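Local atomic coordinates of brain-specific angiogenesis inhibitor 1-associated protein 2-like protein 2 (Mus musculus, PDB entry 3OK8), a protein that binds phosphoinositides through its I-BAR (IMD) domain and induces planar or gently curved membrane structures. Residues 26-30 with 110-114; 50-54 with 80-85; 138-142 with 156-160. One frame throughout, in Å; residues are numbered along the deposited sequence. Where two conformers were deposited one is given.

Contact 1 of 3, residues 26-30 with 110-114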
loop_
_atom_site.group_PDB
_atom_site.type_symbol
_atom_site.label_atom_id
_atom_site.label_comp_id
_atom_site.label_asym_id
_atom_site.label_seq_id
_atom_site.Cartn_x
_atom_site.Cartn_y
_atom_site.Cartn_z
ATOM N N ASN A 26 -3.494 -5.803 28.498
ATOM C CA ASN A 26 -4.741 -6.326 27.941
ATOM C C ASN A 26 -5.591 -5.291 27.170
ATOM O O ASN A 26 -6.050 -5.565 26.052
ATOM C CB ASN A 26 -5.561 -7.061 29.003
ATOM C CG ASN A 26 -6.614 -7.973 28.398
ATOM O OD1 ASN A 26 -7.707 -7.528 28.029
ATOM N ND2 ASN A 26 -6.288 -9.260 28.290
ATOM N N PRO A 27 -5.792 -4.096 27.753
ATOM C CA PRO A 27 -6.529 -3.058 27.017
ATOM C C PRO A 27 -5.822 -2.652 25.725
ATOM O O PRO A 27 -6.485 -2.382 24.718
ATOM C CB PRO A 27 -6.556 -1.875 27.996
ATOM C CG PRO A 27 -6.280 -2.482 29.355
ATOM C CD PRO A 27 -5.363 -3.637 29.086
ATOM N N ALA A 28 -4.493 -2.606 25.749
ATOM C CA ALA A 28 -3.726 -2.251 24.557
ATOM C C ALA A 28 -3.969 -3.226 23.407
ATOM O O ALA A 28 -3.849 -2.854 22.239
ATOM C CB ALA A 28 -2.242 -2.152 24.869
ATOM N N LEU A 29 -4.310 -4.467 23.741
ATOM C CA LEU A 29 -4.640 -5.477 22.733
ATOM C C LEU A 29 -6.012 -5.238 22.126
ATOM O O LEU A 29 -6.225 -5.522 20.947
ATOM C CB LEU A 29 -4.587 -6.893 23.311
ATOM C CG LEU A 29 -3.207 -7.468 23.614
ATOM C CD1 LEU A 29 -3.281 -8.986 23.603
ATOM C CD2 LEU A 29 -2.173 -6.969 22.615
ATOM N N GLU A 30 -6.949 -4.748 22.934
ATOM C CA GLU A 30 -8.246 -4.359 22.395
ATOM C C GLU A 30 -8.058 -3.205 21.423
ATOM O O GLU A 30 -8.579 -3.227 20.312
ATOM C CB GLU A 30 -9.212 -3.971 23.506
ATOM C CG GLU A 30 -10.063 -5.130 23.973
ATOM C CD GLU A 30 -10.424 -5.032 25.439
ATOM O OE1 GLU A 30 -11.583 -4.674 25.740
ATOM O OE2 GLU A 30 -9.545 -5.309 26.287
ATOM N N THR A 110 -8.608 -12.204 23.728
ATOM C CA THR A 110 -8.314 -11.103 24.654
ATOM C C THR A 110 -9.032 -11.180 26.013
ATOM O O THR A 110 -8.398 -10.959 27.033
ATOM C CB THR A 110 -8.495 -9.707 23.989
ATOM O OG1 THR A 110 -7.208 -9.169 23.675
ATOM C CG2 THR A 110 -9.177 -8.741 24.901
ATOM N N LYS A 111 -10.328 -11.503 26.026
ATOM C CA LYS A 111 -11.065 -11.619 27.291
ATOM C C LYS A 111 -10.810 -12.970 27.959
ATOM O O LYS A 111 -10.819 -13.082 29.181
ATOM C CB LYS A 111 -12.560 -11.373 27.069
ATOM C CG LYS A 111 -13.409 -12.626 26.948
ATOM C CD LYS A 111 -13.880 -13.082 28.319
ATOM C CE LYS A 111 -14.984 -14.111 28.212
ATOM N NZ LYS A 111 -16.239 -13.519 27.682
ATOM N N LEU A 112 -10.579 -13.991 27.146
ATOM C CA LEU A 112 -10.213 -15.310 27.649
ATOM C C LEU A 112 -8.892 -15.256 28.411
ATOM O O LEU A 112 -8.677 -16.009 29.353
ATOM C CB LEU A 112 -10.077 -16.309 26.497
ATOM C CG LEU A 112 -11.361 -16.984 26.013
ATOM C CD1 LEU A 112 -11.048 -18.015 24.926
ATOM C CD2 LEU A 112 -12.078 -17.635 27.197
ATOM N N ASP A 113 -8.004 -14.364 27.995
ATOM C CA ASP A 113 -6.726 -14.243 28.660
ATOM C C ASP A 113 -6.771 -13.190 29.763
ATOM O O ASP A 113 -5.970 -13.234 30.692
ATOM C CB ASP A 113 -5.609 -13.944 27.665
ATOM C CG ASP A 113 -4.243 -13.978 28.313
ATOM O OD1 ASP A 113 -3.597 -15.051 28.297
ATOM O OD2 ASP A 113 -3.830 -12.937 28.862
ATOM N N MET A 114 -7.706 -12.247 29.669
ATOM C CA MET A 114 -7.928 -11.338 30.775
ATOM C C MET A 114 -8.343 -12.168 31.992
ATOM O O MET A 114 -7.692 -12.120 33.031
ATOM C CB MET A 114 -8.996 -10.293 30.441
ATOM C CG MET A 114 -9.384 -9.415 31.639
ATOM S SD MET A 114 -8.138 -8.186 32.128
ATOM C CE MET A 114 -8.499 -6.871 30.959
#
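The backbone carbonyl oxygen of Thr110 is gripped by two N-H donors arriving from opposite faces of its plane. One is the amide of Asn26, whose ND2 lies 3.0 Å from Thr110 O in an almost straight bond (171° at the hydrogen); the other is the helical N-H of Met114. The acceptor lies practically in the plane of the Asn26 amide, whereas ND2 stands 21° off the carbonyl plane. Asn26 reaches across because its CG is anti to the backbone N (chi1 -162°), which extends the short side chain toward segment 110-114. Asparagine suits this antiparallel helix pair of the I-BAR (IMD) three-helix bundle: it is short enough for segments whose axes approach to 10.2 Å, and it brings an N-H to a carbonyl already used within its own helix.

Side chains pack around the bond. Met114 doubles back in its outer bonds, folding its apolar CE against the amide of Asn26. Thr110 divides its branches: OG1 rests 3.5 Å from Leu29 CB, while the methyl CG2 lies 3.7 Å from Glu30 OE2, beside the aliphatic part of that exposed chain. Asp113 turns its carboxylate to a salt bridge with Arg185 of helix 153-217, the third helix. With Asn26 and Thr110 both buried, the amide-to-carbonyl bond gives this pair of helices a directional link that apolar packing by itself would not supply.

Contact 2 of 3, residues 50-54 with 80-85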
loop_
_atom_site.group_PDB
_atom_site.type_symbol
_atom_site.label_atom_id
_atom_site.label_comp_id
_atom_site.label_asym_id
_atom_site.label_seq_id
_atom_site.Cartn_x
_atom_site.Cartn_y
_atom_site.Cartn_z
ATOM N N ALA A 50 -7.360 1.514 -6.644
ATOM C CA ALA A 50 -6.380 1.010 -7.603
ATOM C C ALA A 50 -7.067 0.252 -8.721
ATOM O O ALA A 50 -6.765 0.460 -9.889
ATOM C CB ALA A 50 -5.351 0.110 -6.919
ATOM N N GLU A 51 -7.989 -0.633 -8.362
ATOM C CA GLU A 51 -8.685 -1.431 -9.350
ATOM C C GLU A 51 -9.497 -0.572 -10.333
ATOM O O GLU A 51 -9.575 -0.891 -11.521
ATOM C CB GLU A 51 -9.562 -2.468 -8.650
ATOM C CG GLU A 51 -10.397 -3.330 -9.582
ATOM C CD GLU A 51 -9.592 -4.412 -10.293
ATOM O OE1 GLU A 51 -8.533 -4.833 -9.765
ATOM O OE2 GLU A 51 -10.035 -4.854 -11.378
ATOM N N VAL A 52 -10.083 0.517 -9.844
ATOM C CA VAL A 52 -10.872 1.396 -10.704
ATOM C C VAL A 52 -9.951 2.219 -11.602
ATOM O O VAL A 52 -10.216 2.393 -12.788
ATOM C CB VAL A 52 -11.828 2.320 -9.910
ATOM C CG1 VAL A 52 -12.896 1.501 -9.200
ATOM C CG2 VAL A 52 -11.064 3.159 -8.901
ATOM N N TYR A 53 -8.860 2.715 -11.036
ATOM C CA TYR A 53 -7.846 3.385 -11.835
ATOM C C TYR A 53 -7.288 2.521 -12.972
ATOM O O TYR A 53 -7.240 2.942 -14.139
ATOM C CB TYR A 53 -6.698 3.819 -10.945
ATOM C CG TYR A 53 -5.651 4.625 -11.667
ATOM C CD1 TYR A 53 -4.490 4.026 -12.160
ATOM C CD2 TYR A 53 -5.809 5.992 -11.836
ATOM C CE1 TYR A 53 -3.520 4.781 -12.808
ATOM C CE2 TYR A 53 -4.849 6.754 -12.472
ATOM C CZ TYR A 53 -3.715 6.150 -12.967
ATOM O OH TYR A 53 -2.783 6.940 -13.598
ATOM N N PHE A 54 -6.842 1.316 -12.648
ATOM C CA PHE A 54 -6.219 0.492 -13.687
ATOM C C PHE A 54 -7.219 -0.129 -14.663
ATOM O O PHE A 54 -6.877 -0.430 -15.804
ATOM C CB PHE A 54 -5.222 -0.508 -13.108
ATOM C CG PHE A 54 -3.869 0.101 -12.866
ATOM C CD1 PHE A 54 -2.994 0.323 -13.921
ATOM C CD2 PHE A 54 -3.493 0.511 -11.603
ATOM C CE1 PHE A 54 -1.746 0.915 -13.712
ATOM C CE2 PHE A 54 -2.245 1.093 -11.386
ATOM C CZ PHE A 54 -1.377 1.296 -12.439
ATOM N N MET A 80 -0.267 -3.485 -18.061
ATOM C CA MET A 80 0.034 -2.745 -16.854
ATOM C C MET A 80 -1.108 -2.943 -15.880
ATOM O O MET A 80 -0.883 -3.186 -14.693
ATOM C CB MET A 80 0.233 -1.267 -17.149
ATOM C CG MET A 80 1.581 -0.909 -17.731
ATOM S SD MET A 80 1.620 0.825 -18.248
ATOM C CE MET A 80 3.360 1.031 -18.603
ATOM N N SER A 81 -2.336 -2.847 -16.375
ATOM C CA SER A 81 -3.490 -3.117 -15.525
ATOM C C SER A 81 -3.487 -4.573 -15.056
ATOM O O SER A 81 -3.726 -4.849 -13.885
ATOM C CB SER A 81 -4.803 -2.798 -16.231
ATOM O OG SER A 81 -5.138 -3.821 -17.153
ATOM N N ASP A 82 -3.232 -5.505 -15.968
ATOM C CA ASP A 82 -3.105 -6.908 -15.585
ATOM C C ASP A 82 -2.092 -7.100 -14.455
ATOM O O ASP A 82 -2.356 -7.839 -13.502
ATOM C CB ASP A 82 -2.735 -7.770 -16.796
ATOM C CG ASP A 82 -3.869 -7.876 -17.796
ATOM O OD1 ASP A 82 -4.961 -7.326 -17.514
ATOM O OD2 ASP A 82 -3.669 -8.505 -18.860
ATOM N N THR A 83 -0.944 -6.428 -14.555
ATOM C CA THR A 83 0.093 -6.511 -13.519
ATOM C C THR A 83 -0.393 -5.992 -12.179
ATOM O O THR A 83 -0.181 -6.631 -11.140
ATOM C CB THR A 83 1.338 -5.690 -13.878
ATOM O OG1 THR A 83 1.882 -6.168 -15.109
ATOM C CG2 THR A 83 2.410 -5.807 -12.774
ATOM N N GLN A 84 -1.022 -4.821 -12.200
ATOM C CA GLN A 84 -1.535 -4.250 -10.977
ATOM C C GLN A 84 -2.560 -5.219 -10.391
ATOM O O GLN A 84 -2.560 -5.480 -9.188
ATOM C CB GLN A 84 -2.109 -2.849 -11.212
ATOM C CG GLN A 84 -2.823 -2.264 -9.987
ATOM C CD GLN A 84 -4.205 -2.862 -9.806
ATOM O OE1 GLN A 84 -4.774 -2.844 -8.712
ATOM N NE2 GLN A 84 -4.754 -3.406 -10.896
ATOM N N ARG A 85 -3.413 -5.801 -11.232
ATOM C CA ARG A 85 -4.366 -6.783 -10.722
ATOM C C ARG A 85 -3.654 -7.909 -9.970
ATOM O O ARG A 85 -4.100 -8.326 -8.910
ATOM C CB ARG A 85 -5.235 -7.347 -11.835
ATOM C CG ARG A 85 -6.392 -8.189 -11.340
ATOM C CD ARG A 85 -7.438 -8.393 -12.436
ATOM N NE ARG A 85 -6.895 -9.002 -13.652
ATOM C CZ ARG A 85 -6.806 -8.385 -14.831
ATOM N NH1 ARG A 85 -6.308 -9.028 -15.878
ATOM N NH2 ARG A 85 -7.218 -7.128 -14.969
#
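A CH-pi contact carries the meeting of Phe54 and Gln84, on antiparallel helices of the I-BAR three-helix bundle. Gln84 CB sits over one face of the Phe54 ring, 3.9 Å from its centroid and 20° off the normal; Tyr53 CD1 lies against the opposite face. With CG anti to the backbone N (chi1 173°), the Gln84 chain runs past the ring and leaves its amide nearly parallel to it, the planes 4° apart. Glutamine suits this place because its methylenes can cover an aromatic face while its end stays polar. An alanine in place of Phe54 would probably leave those methylenes without their aromatic face and open a gap beside Tyr53.

Smaller contacts flank it: the methyl of Ala50 lies 3.5 Å (CB) from Gln84 OE1. Ala50 and Tyr53 also face the second subunit, Tyr53 OH bonding its His193.

Polar bonds of Gln84 (weak), Arg85 and Ser81, to Ser81 O, Asp82 and Val78, run along helix 71-147; Ser81 OG also bonds weakly with Gln58 of helix 5-66. Between the two segments, dispersion and CH-pi contact prevail, and the opposite charges of Glu51 and Arg85, near but not touching, might at most attract weakly.

Contact 3 of 3, residues 138-142 with 156-160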
loop_
_atom_site.group_PDB
_atom_site.type_symbol
_atom_site.label_atom_id
_atom_site.label_comp_id
_atom_site.label_asym_id
_atom_site.label_seq_id
_atom_site.Cartn_x
_atom_site.Cartn_y
_atom_site.Cartn_z
ATOM N N CYS A 138 0.870 -18.204 64.237
ATOM C CA CYS A 138 1.793 -19.157 64.827
ATOM C C CYS A 138 2.881 -18.413 65.586
ATOM O O CYS A 138 3.347 -18.877 66.622
ATOM C CB CYS A 138 2.418 -20.060 63.760
ATOM S SG CYS A 138 1.487 -21.571 63.384
ATOM N N MET A 139 3.285 -17.257 65.074
ATOM C CA MET A 139 4.297 -16.469 65.758
ATOM C C MET A 139 3.806 -16.090 67.141
ATOM O O MET A 139 4.565 -16.136 68.103
ATOM C CB MET A 139 4.633 -15.205 64.981
ATOM C CG MET A 139 5.284 -15.447 63.645
ATOM S SD MET A 139 5.511 -13.881 62.779
ATOM C CE MET A 139 6.986 -13.270 63.594
ATOM N N SER A 140 2.534 -15.718 67.234
ATOM C CA SER A 140 1.945 -15.308 68.505
ATOM C C SER A 140 1.851 -16.468 69.482
ATOM O O SER A 140 2.200 -16.327 70.650
ATOM C CB SER A 140 0.573 -14.675 68.290
ATOM O OG SER A 140 0.715 -13.395 67.703
ATOM N N GLU A 141 1.378 -17.613 69.006
ATOM C CA GLU A 141 1.423 -18.824 69.811
ATOM C C GLU A 141 2.814 -18.999 70.408
ATOM O O GLU A 141 2.966 -19.136 71.624
ATOM C CB GLU A 141 1.047 -20.046 68.975
ATOM C CG GLU A 141 -0.262 -20.700 69.376
ATOM C CD GLU A 141 -0.193 -21.335 70.759
ATOM O OE1 GLU A 141 -0.215 -20.587 71.763
ATOM O OE2 GLU A 141 -0.123 -22.582 70.843
ATOM N N LEU A 142 3.828 -18.982 69.545
ATOM C CA LEU A 142 5.216 -19.070 69.983
ATOM C C LEU A 142 5.589 -17.902 70.892
ATOM O O LEU A 142 6.272 -18.081 71.896
ATOM C CB LEU A 142 6.159 -19.098 68.781
ATOM C CG LEU A 142 7.615 -18.768 69.112
ATOM C CD1 LEU A 142 8.265 -19.909 69.885
ATOM C CD2 LEU A 142 8.402 -18.455 67.856
ATOM N N MET A 156 7.289 -25.427 68.398
ATOM C CA MET A 156 6.572 -24.278 67.875
ATOM C C MET A 156 7.523 -23.293 67.206
ATOM O O MET A 156 7.105 -22.516 66.356
ATOM C CB MET A 156 5.784 -23.575 68.982
ATOM C CG MET A 156 4.765 -22.568 68.459
ATOM S SD MET A 156 3.545 -23.375 67.412
ATOM C CE MET A 156 2.517 -21.997 66.929
ATOM N N LYS A 157 8.797 -23.320 67.591
ATOM C CA LYS A 157 9.778 -22.439 66.972
ATOM C C LYS A 157 10.156 -22.951 65.592
ATOM O O LYS A 157 10.454 -22.167 64.695
ATOM C CB LYS A 157 11.036 -22.296 67.823
ATOM C CG LYS A 157 11.821 -21.034 67.500
ATOM C CD LYS A 157 13.252 -21.079 68.007
ATOM C CE LYS A 157 14.178 -21.729 66.997
ATOM N NZ LYS A 157 15.606 -21.381 67.236
ATOM N N GLU A 158 10.154 -24.270 65.433
ATOM C CA GLU A 158 10.463 -24.900 64.152
ATOM C C GLU A 158 9.257 -24.905 63.214
ATOM O O GLU A 158 9.403 -24.818 62.001
ATOM C CB GLU A 158 10.998 -26.321 64.373
ATOM C CG GLU A 158 10.485 -27.360 63.387
ATOM C CD GLU A 158 9.243 -28.070 63.887
ATOM O OE1 GLU A 158 8.550 -28.713 63.072
ATOM O OE2 GLU A 158 8.961 -27.987 65.103
ATOM N N SER A 159 8.065 -25.014 63.793
ATOM C CA SER A 159 6.818 -24.969 63.035
ATOM C C SER A 159 6.645 -23.584 62.399
ATOM O O SER A 159 6.114 -23.443 61.290
ATOM C CB SER A 159 5.637 -25.303 63.958
ATOM O OG SER A 159 4.389 -25.189 63.298
ATOM N N VAL A 160 7.114 -22.564 63.110
ATOM C CA VAL A 160 7.071 -21.192 62.623
ATOM C C VAL A 160 8.176 -20.938 61.601
ATOM O O VAL A 160 7.950 -20.293 60.580
ATOM C CB VAL A 160 7.194 -20.182 63.781
ATOM C CG1 VAL A 160 7.659 -18.828 63.272
ATOM C CG2 VAL A 160 5.866 -20.051 64.506
#
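Met156 and Val160, one turn apart, face Cys138 and Leu142, likewise one turn apart, in an antiparallel helical hairpin of the I-BAR three-helix bundle, near the loop that joins helix 71-147 to helix 153-217. The first shell is apolar. Val160 sets CG2 3.5 Å from Cys138 CB, and its other methyl, CG1, approaches Met139 CG from across, the two side chains meeting at about a right angle. Leu142 CB lies 3.8 Å from Met156 CG, and Leu142 CD1 runs out toward the backbone of Lys157.

The torsions explain this division. In Val160, CG1 is anti to the backbone N (chi1 159°), leaving CG2 to point toward Cys138. Met156 likewise holds CG anti to N, which lays this flexible chain against Leu142; the modelled place of its terminal methyl is doubtful. A branched valine fills two places at once, and Cys138, being small, lets a valine methyl come close to its CB.

Beyond this layer, the backbone bonds Leu142 N to Cys138 O and Val160 N to Met156 O keep each facing pair on one side of its helix. The segment axes lie 9.3 Å apart at 161°. Glu141 and Lys157 are exposed at the margins, as suits charged chains, and the Lys157 amine points off from the contact while its CB remains 4.2 Å from Leu142 CD1.

In the fold
All three contacts join antiparallel helices of one I-BAR bundle and share helix 71-147. Contacts 1 and 2 both pair it with helix 5-66, contact 2 nested inside the chain loop that contact 1 closes, whereas contact 3 pairs it with helix 153-217. Contact 1 lies near the middle of the chain; contacts 2 and 3 lie on opposite sides of its centre, their own centres about 82 Å apart. Contacts 1 and 2 are partly buried and both touch the second subunit, contact 1 through Ala28; contact 3, a surface contact, touches no other chain. Their chemistry differs: an interhelical amide bond in contact 1, an aromatic face in contact 2, aliphatic and sulfur-bearing chains in contact 3.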